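Local coordinates for protein carboxypeptidase Y inhibitor (Saccharomyces cerevisiae, PDB 1WPX) that binds and potently inhibits carboxypeptidase Y, a serine protease, as a member of the phosphatidylethanolamine-binding protein family, at residues I26-V39 and N205-A217. Residues are numbered along the deposited sequence; the frame is centred on the assembly and turned at random.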
ATOM      1  N   ILE B  26      -5.460 -25.852   1.653  1.00 47.87           N
ATOM      2  CA  ILE B  26      -4.853 -26.283   2.909  1.00 47.11           C
ATOM      3  C   ILE B  26      -5.765 -27.147   3.781  1.00 48.47           C
ATOM      4  O   ILE B  26      -5.288 -27.966   4.565  1.00 48.78           O
ATOM      5  CB  ILE B  26      -4.379 -25.056   3.718  1.00 44.99           C
ATOM      6  CG1 ILE B  26      -3.305 -24.308   2.922  1.00 44.61           C
ATOM      7  CG2 ILE B  26      -3.840 -25.488   5.065  1.00 44.69           C
ATOM      8  CD1 ILE B  26      -2.856 -23.005   3.544  1.00 43.80           C
ATOM      9  N   HIS B  27      -7.072 -26.965   3.638  1.00 49.58           N
ATOM     10  CA  HIS B  27      -8.051 -27.724   4.413  1.00 50.69           C
ATOM     11  C   HIS B  27      -7.883 -27.588   5.928  1.00 51.99           C
ATOM     12  O   HIS B  27      -8.183 -28.516   6.678  1.00 53.28           O
ATOM     13  CB  HIS B  27      -8.015 -29.209   4.032  1.00 49.23           C
ATOM     14  CG  HIS B  27      -8.545 -29.495   2.663  1.00 48.58           C
ATOM     15  ND1 HIS B  27      -7.726 -29.739   1.582  1.00 48.91           N
ATOM     16  CD2 HIS B  27      -9.814 -29.560   2.195  1.00 48.51           C
ATOM     17  CE1 HIS B  27      -8.466 -29.944   0.506  1.00 49.03           C
ATOM     18  NE2 HIS B  27      -9.737 -29.841   0.851  1.00 50.41           N
ATOM     19  N   ASP B  28      -7.402 -26.436   6.377  1.00 52.46           N
ATOM     20  CA  ASP B  28      -7.233 -26.196   7.802  1.00 53.39           C
ATOM     21  C   ASP B  28      -7.407 -24.713   8.081  1.00 54.30           C
ATOM     22  O   ASP B  28      -6.519 -23.912   7.793  1.00 55.87           O
ATOM     23  CB  ASP B  28      -5.851 -26.644   8.267  1.00 54.47           C
ATOM     24  CG  ASP B  28      -5.646 -26.423   9.753  1.00 56.42           C
ATOM     25  OD1 ASP B  28      -4.571 -26.792  10.271  1.00 56.89           O
ATOM     26  OD2 ASP B  28      -6.566 -25.878  10.404  1.00 55.80           O
ATOM     27  N   THR B  29      -8.552 -24.353   8.652  1.00 53.60           N
ATOM     28  CA  THR B  29      -8.850 -22.959   8.945  1.00 53.23           C
ATOM     29  C   THR B  29      -8.168 -22.429  10.201  1.00 53.54           C
ATOM     30  O   THR B  29      -8.336 -21.262  10.557  1.00 53.87           O
ATOM     31  CB  THR B  29     -10.357 -22.748   9.095  1.00 53.84           C
ATOM     32  OG1 THR B  29     -10.835 -23.518  10.204  1.00 56.11           O
ATOM     33  CG2 THR B  29     -11.081 -23.185   7.835  1.00 54.05           C
ATOM     34  N   SER B  30      -7.403 -23.278  10.875  1.00 53.13           N
ATOM     35  CA  SER B  30      -6.706 -22.852  12.084  1.00 52.21           C
ATOM     36  C   SER B  30      -5.224 -22.639  11.777  1.00 51.01           C
ATOM     37  O   SER B  30      -4.453 -22.197  12.635  1.00 51.00           O
ATOM     38  CB  SER B  30      -6.854 -23.904  13.187  1.00 53.62           C
ATOM     39  OG  SER B  30      -6.096 -25.068  12.885  1.00 56.69           O
ATOM     40  N   PHE B  31      -4.834 -22.955  10.548  1.00 48.75           N
ATOM     41  CA  PHE B  31      -3.447 -22.805  10.130  1.00 47.64           C
ATOM     42  C   PHE B  31      -2.830 -21.454  10.512  1.00 47.77           C
ATOM     43  O   PHE B  31      -3.426 -20.393  10.301  1.00 46.67           O
ATOM     44  CB  PHE B  31      -3.330 -23.015   8.618  1.00 44.90           C
ATOM     45  CG  PHE B  31      -1.995 -22.627   8.056  1.00 41.80           C
ATOM     46  CD1 PHE B  31      -1.893 -21.599   7.124  1.00 40.31           C
ATOM     47  CD2 PHE B  31      -0.834 -23.282   8.465  1.00 40.61           C
ATOM     48  CE1 PHE B  31      -0.655 -21.227   6.610  1.00 39.91           C
ATOM     49  CE2 PHE B  31       0.412 -22.921   7.957  1.00 38.37           C
ATOM     50  CZ  PHE B  31       0.503 -21.892   7.028  1.00 39.58           C
ATOM     51  N   GLN B  32      -1.630 -21.520  11.080  1.00 47.49           N
ATOM     52  CA  GLN B  32      -0.881 -20.341  11.492  1.00 46.78           C
ATOM     53  C   GLN B  32       0.472 -20.402  10.806  1.00 44.48           C
ATOM     54  O   GLN B  32       1.209 -21.366  10.974  1.00 43.94           O
ATOM     55  CB  GLN B  32      -0.655 -20.338  13.006  1.00 50.51           C
ATOM     56  CG  GLN B  32      -1.899 -20.110  13.846  1.00 56.35           C
ATOM     57  CD  GLN B  32      -2.433 -18.698  13.718  1.00 59.72           C
ATOM     58  OE1 GLN B  32      -2.767 -18.249  12.620  1.00 63.02           O
ATOM     59  NE2 GLN B  32      -2.515 -17.989  14.841  1.00 60.59           N
ATOM     60  N   PRO B  33       0.812 -19.380  10.012  1.00 42.92           N
ATOM     61  CA  PRO B  33       2.107 -19.371   9.324  1.00 41.30           C
ATOM     62  C   PRO B  33       3.239 -19.163  10.333  1.00 39.08           C
ATOM     63  O   PRO B  33       3.087 -18.400  11.285  1.00 37.97           O
ATOM     64  CB  PRO B  33       1.984 -18.187   8.361  1.00 42.01           C
ATOM     65  CG  PRO B  33       0.499 -18.054   8.154  1.00 43.45           C
ATOM     66  CD  PRO B  33      -0.050 -18.289   9.530  1.00 43.12           C
ATOM     67  N   SER B  34       4.365 -19.840  10.125  1.00 37.33           N
ATOM     68  CA  SER B  34       5.505 -19.705  11.023  1.00 37.14           C
ATOM     69  C   SER B  34       6.479 -18.691  10.470  1.00 37.25           C
ATOM     70  O   SER B  34       7.353 -18.199  11.179  1.00 39.55           O
ATOM     71  CB  SER B  34       6.211 -21.042  11.205  1.00 36.57           C
ATOM     72  OG  SER B  34       5.387 -21.939  11.919  1.00 38.05           O
ATOM     73  N   GLY B  35       6.321 -18.386   9.190  1.00 36.78           N
ATOM     74  CA  GLY B  35       7.179 -17.417   8.538  1.00 36.01           C
ATOM     75  C   GLY B  35       6.480 -16.982   7.271  1.00 35.07           C
ATOM     76  O   GLY B  35       5.285 -17.232   7.115  1.00 36.09           O
ATOM     77  N   ILE B  36       7.193 -16.320   6.371  1.00 32.96           N
ATOM     78  CA  ILE B  36       6.569 -15.915   5.130  1.00 32.41           C
ATOM     79  C   ILE B  36       7.446 -16.355   3.970  1.00 30.98           C
ATOM     80  O   ILE B  36       8.673 -16.300   4.044  1.00 30.23           O
ATOM     81  CB  ILE B  36       6.305 -14.378   5.082  1.00 33.75           C
ATOM     82  CG1 ILE B  36       7.571 -13.633   4.695  1.00 32.90           C
ATOM     83  CG2 ILE B  36       5.752 -13.888   6.418  1.00 32.14           C
ATOM     84  CD1 ILE B  36       7.602 -13.305   3.222  1.00 34.90           C
ATOM     85  N   LEU B  37       6.802 -16.807   2.901  1.00 30.82           N
ATOM     86  CA  LEU B  37       7.511 -17.287   1.724  1.00 30.00           C
ATOM     87  C   LEU B  37       7.556 -16.257   0.603  1.00 31.02           C
ATOM     88  O   LEU B  37       6.535 -15.958  -0.020  1.00 31.91           O
ATOM     89  CB  LEU B  37       6.840 -18.564   1.211  1.00 27.42           C
ATOM     90  CG  LEU B  37       7.528 -19.322   0.072  1.00 26.89           C
ATOM     91  CD1 LEU B  37       8.868 -19.890   0.529  1.00 22.91           C
ATOM     92  CD2 LEU B  37       6.611 -20.445  -0.375  1.00 28.65           C
ATOM     93  N   ALA B  38       8.737 -15.708   0.346  1.00 30.28           N
ATOM     94  CA  ALA B  38       8.881 -14.738  -0.727  1.00 30.50           C
ATOM     95  C   ALA B  38       9.217 -15.529  -1.979  1.00 31.39           C
ATOM     96  O   ALA B  38      10.138 -16.338  -1.987  1.00 31.76           O
ATOM     97  CB  ALA B  38       9.988 -13.755  -0.415  1.00 29.66           C
ATOM     98  N   VAL B  39       8.449 -15.303  -3.033  1.00 33.07           N
ATOM     99  CA  VAL B  39       8.648 -15.996  -4.293  1.00 33.70           C
ATOM    100  C   VAL B  39       8.694 -14.949  -5.394  1.00 36.01           C
ATOM    101  O   VAL B  39       7.948 -13.972  -5.361  1.00 35.30           O
ATOM    102  CB  VAL B  39       7.486 -16.977  -4.562  1.00 33.81           C
ATOM    103  CG1 VAL B  39       7.764 -17.804  -5.815  1.00 32.22           C
ATOM    104  CG2 VAL B  39       7.280 -17.881  -3.341  1.00 34.53           C
ATOM    105  N   ASN B 205       1.875 -38.230   4.234  1.00 45.88           N
ATOM    106  CA  ASN B 205       3.325 -38.229   4.319  1.00 43.03           C
ATOM    107  C   ASN B 205       3.835 -37.465   5.533  1.00 42.53           C
ATOM    108  O   ASN B 205       5.020 -37.171   5.644  1.00 43.76           O
ATOM    109  CB  ASN B 205       3.922 -37.654   3.036  1.00 42.58           C
ATOM    110  CG  ASN B 205       3.826 -38.618   1.870  1.00 41.24           C
ATOM    111  OD1 ASN B 205       4.431 -39.688   1.892  1.00 40.19           O
ATOM    112  ND2 ASN B 205       3.064 -38.244   0.843  1.00 39.29           N
ATOM    113  N   ASN B 206       2.927 -37.138   6.441  1.00 41.47           N
ATOM    114  CA  ASN B 206       3.284 -36.435   7.662  1.00 41.90           C
ATOM    115  C   ASN B 206       4.095 -35.165   7.470  1.00 40.72           C
ATOM    116  O   ASN B 206       5.027 -34.914   8.230  1.00 40.40           O
ATOM    117  CB  ASN B 206       4.053 -37.380   8.577  1.00 45.18           C
ATOM    118  CG  ASN B 206       3.272 -38.636   8.896  1.00 49.24           C
ATOM    119  OD1 ASN B 206       3.844 -39.719   9.026  1.00 50.95           O
ATOM    120  ND2 ASN B 206       1.953 -38.499   9.034  1.00 50.95           N
ATOM    121  N   LEU B 207       3.751 -34.360   6.469  1.00 40.34           N
ATOM    122  CA  LEU B 207       4.477 -33.112   6.238  1.00 38.81           C
ATOM    123  C   LEU B 207       3.845 -31.991   7.054  1.00 38.32           C
ATOM    124  O   LEU B 207       2.638 -31.968   7.257  1.00 38.16           O
ATOM    125  CB  LEU B 207       4.466 -32.746   4.753  1.00 37.62           C
ATOM    126  CG  LEU B 207       4.984 -33.810   3.780  1.00 37.26           C
ATOM    127  CD1 LEU B 207       5.251 -33.160   2.437  1.00 35.33           C
ATOM    128  CD2 LEU B 207       6.254 -34.447   4.314  1.00 36.32           C
ATOM    129  N   GLN B 208       4.668 -31.067   7.531  1.00 38.55           N
ATOM    130  CA  GLN B 208       4.178 -29.957   8.337  1.00 38.39           C
ATOM    131  C   GLN B 208       4.205 -28.655   7.536  1.00 36.43           C
ATOM    132  O   GLN B 208       5.277 -28.163   7.190  1.00 35.89           O
ATOM    133  CB  GLN B 208       5.053 -29.804   9.583  1.00 40.57           C
ATOM    134  CG  GLN B 208       4.420 -28.998  10.711  1.00 46.56           C
ATOM    135  CD  GLN B 208       5.432 -28.580  11.768  1.00 49.04           C
ATOM    136  OE1 GLN B 208       6.277 -29.371  12.189  1.00 50.87           O
ATOM    137  NE2 GLN B 208       5.346 -27.329  12.205  1.00 51.25           N
ATOM    138  N   LEU B 209       3.028 -28.105   7.244  1.00 35.21           N
ATOM    139  CA  LEU B 209       2.917 -26.850   6.494  1.00 33.62           C
ATOM    140  C   LEU B 209       3.557 -25.720   7.296  1.00 32.32           C
ATOM    141  O   LEU B 209       3.243 -25.539   8.468  1.00 33.32           O
ATOM    142  CB  LEU B 209       1.449 -26.499   6.253  1.00 32.97           C
ATOM    143  CG  LEU B 209       1.054 -25.849   4.922  1.00 35.61           C
ATOM    144  CD1 LEU B 209      -0.155 -24.944   5.145  1.00 34.55           C
ATOM    145  CD2 LEU B 209       2.207 -25.055   4.348  1.00 36.72           C
ATOM    146  N   VAL B 210       4.442 -24.955   6.668  1.00 31.53           N
ATOM    147  CA  VAL B 210       5.103 -23.855   7.361  1.00 31.76           C
ATOM    148  C   VAL B 210       4.785 -22.483   6.771  1.00 30.64           C
ATOM    149  O   VAL B 210       4.710 -21.499   7.504  1.00 29.89           O
ATOM    150  CB  VAL B 210       6.646 -24.060   7.387  1.00 33.07           C
ATOM    151  CG1 VAL B 210       7.349 -22.789   7.843  1.00 32.83           C
ATOM    152  CG2 VAL B 210       6.993 -25.186   8.342  1.00 34.83           C
ATOM    153  N   ALA B 211       4.596 -22.414   5.455  1.00 29.85           N
ATOM    154  CA  ALA B 211       4.302 -21.138   4.808  1.00 30.08           C
ATOM    155  C   ALA B 211       3.618 -21.299   3.457  1.00 29.99           C
ATOM    156  O   ALA B 211       3.575 -22.396   2.895  1.00 28.82           O
ATOM    157  CB  ALA B 211       5.583 -20.338   4.639  1.00 30.60           C
ATOM    158  N   SER B 212       3.089 -20.189   2.943  1.00 30.16           N
ATOM    159  CA  SER B 212       2.400 -20.180   1.655  1.00 28.83           C
ATOM    160  C   SER B 212       2.236 -18.786   1.038  1.00 28.00           C
ATOM    161  O   SER B 212       2.026 -17.803   1.738  1.00 28.04           O
ATOM    162  CB  SER B 212       1.022 -20.820   1.802  1.00 28.82           C
ATOM    163  OG  SER B 212       0.321 -20.780   0.572  1.00 31.86           O
ATOM    164  N   ASN B 213       2.343 -18.720  -0.282  1.00 28.19           N
ATOM    165  CA  ASN B 213       2.170 -17.481  -1.030  1.00 29.25           C
ATOM    166  C   ASN B 213       1.419 -17.898  -2.293  1.00 31.42           C
ATOM    167  O   ASN B 213       1.339 -19.085  -2.596  1.00 33.34           O
ATOM    168  CB  ASN B 213       3.521 -16.881  -1.412  1.00 28.55           C
ATOM    169  CG  ASN B 213       3.435 -15.393  -1.736  1.00 26.35           C
ATOM    170  OD1 ASN B 213       2.361 -14.863  -1.999  1.00 27.07           O
ATOM    171  ND2 ASN B 213       4.574 -14.721  -1.727  1.00 25.09           N
ATOM    172  N   PHE B 214       0.865 -16.948  -3.034  1.00 32.64           N
ATOM    173  CA  PHE B 214       0.141 -17.316  -4.242  1.00 34.64           C
ATOM    174  C   PHE B 214      -0.112 -16.129  -5.163  1.00 35.93           C
ATOM    175  O   PHE B 214       0.028 -14.972  -4.770  1.00 37.47           O
ATOM    176  CB  PHE B 214      -1.194 -17.969  -3.873  1.00 34.04           C
ATOM    177  CG  PHE B 214      -2.228 -16.994  -3.402  1.00 33.74           C
ATOM    178  CD1 PHE B 214      -3.346 -16.721  -4.180  1.00 33.90           C
ATOM    179  CD2 PHE B 214      -2.062 -16.309  -2.206  1.00 33.74           C
ATOM    180  CE1 PHE B 214      -4.283 -15.778  -3.774  1.00 32.42           C
ATOM    181  CE2 PHE B 214      -2.991 -15.365  -1.790  1.00 33.61           C
ATOM    182  CZ  PHE B 214      -4.104 -15.098  -2.578  1.00 33.20           C
ATOM    183  N   PHE B 215      -0.485 -16.431  -6.399  1.00 36.21           N
ATOM    184  CA  PHE B 215      -0.764 -15.396  -7.376  1.00 35.78           C
ATOM    185  C   PHE B 215      -1.857 -15.882  -8.319  1.00 36.50           C
ATOM    186  O   PHE B 215      -2.263 -17.050  -8.264  1.00 36.28           O
ATOM    187  CB  PHE B 215       0.514 -15.034  -8.151  1.00 34.37           C
ATOM    188  CG  PHE B 215       0.969 -16.083  -9.140  1.00 34.86           C
ATOM    189  CD1 PHE B 215       0.558 -16.032 -10.470  1.00 35.89           C
ATOM    190  CD2 PHE B 215       1.856 -17.087  -8.756  1.00 36.00           C
ATOM    191  CE1 PHE B 215       1.032 -16.963 -11.407  1.00 36.47           C
ATOM    192  CE2 PHE B 215       2.337 -18.027  -9.685  1.00 36.78           C
ATOM    193  CZ  PHE B 215       1.926 -17.962 -11.012  1.00 36.58           C
ATOM    194  N   TYR B 216      -2.351 -14.974  -9.154  1.00 36.12           N
ATOM    195  CA  TYR B 216      -3.387 -15.306 -10.121  1.00 35.68           C
ATOM    196  C   TYR B 216      -2.832 -15.144 -11.525  1.00 36.37           C
ATOM    197  O   TYR B 216      -1.960 -14.310 -11.779  1.00 35.69           O
ATOM    198  CB  TYR B 216      -4.612 -14.390  -9.977  1.00 33.89           C
ATOM    199  CG  TYR B 216      -5.521 -14.661  -8.796  1.00 32.01           C
ATOM    200  CD1 TYR B 216      -5.342 -13.997  -7.583  1.00 31.85           C
ATOM    201  CD2 TYR B 216      -6.597 -15.543  -8.909  1.00 31.65           C
ATOM    202  CE1 TYR B 216      -6.215 -14.198  -6.511  1.00 32.94           C
ATOM    203  CE2 TYR B 216      -7.478 -15.755  -7.845  1.00 31.74           C
ATOM    204  CZ  TYR B 216      -7.282 -15.079  -6.649  1.00 33.96           C
ATOM    205  OH  TYR B 216      -8.143 -15.282  -5.590  1.00 33.95           O
ATOM    206  N   ALA B 217      -3.349 -15.956 -12.435  1.00 37.43           N
ATOM    207  CA  ALA B 217      -2.956 -15.905 -13.831  1.00 39.02           C
ATOM    208  C   ALA B 217      -4.212 -16.247 -14.618  1.00 41.05           C
ATOM    209  O   ALA B 217      -5.066 -17.010 -14.150  1.00 38.98           O
ATOM    210  CB  ALA B 217      -1.859 -16.907 -14.115  1.00 38.36           C
TER
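Phe-31 swings its ring down onto Leu-209 with CG anti to the backbone N (chi1 169°), and Asn-213, its CG also anti to the backbone N, stretches its amide across to the backbone of Leu-37. The ring of Phe-31 takes Leu-209 CD1 over one face, a CH-pi contact with the methyl 3.6 Å from the ring centroid; the other face carries the backbone N of Pro-33. That same methyl also meets Ile-26, whose CD1 lies 3.7 Å from Leu-209 CD1, so one leucine branch fills the angle between the aliphatic chain and the aromatic ring. Behind them Asp-28 OD2 accepts from Ser-30 N in an Asx turn and from Ser-30 OG as well, within the turn from Asp-28 to Phe-31.

Further along, two hydrogen bonds tie the two segments together. Ser-34 N donates to Val-210 O at 3.1 Å. Asn-213 ND2 reaches Leu-37 O at 2.9 Å, approaching from almost straight beyond the carbonyl oxygen, but the bond is bent at the hydrogen and Leu-37 O lies 23° out of the Asn-213 amide plane. The far side of this amide is held too: its OD1 accepts from Phe-214 N at 2.8 Å and from Met-49 N, which fixes the flip of the buried group. Between the two bonds Ala-211 CB packs against Leu-37 CB at 4.1 Å.

The axes of strands 35-39 and 208-217 run 39° apart, and their backbones do not pair as sheet neighbours: 35-40 bonds to 63-69, whereas 208-217 bonds to 162-170, with a classic beta bulge at Val-210 and Ala-211 on the side facing strand 162-170. The contact thus packs the loop 26-34 and strand 35-39 against strand 208-217 in the buried interior of the largely antiparallel beta fold of the phosphatidylethanolamine-binding protein family.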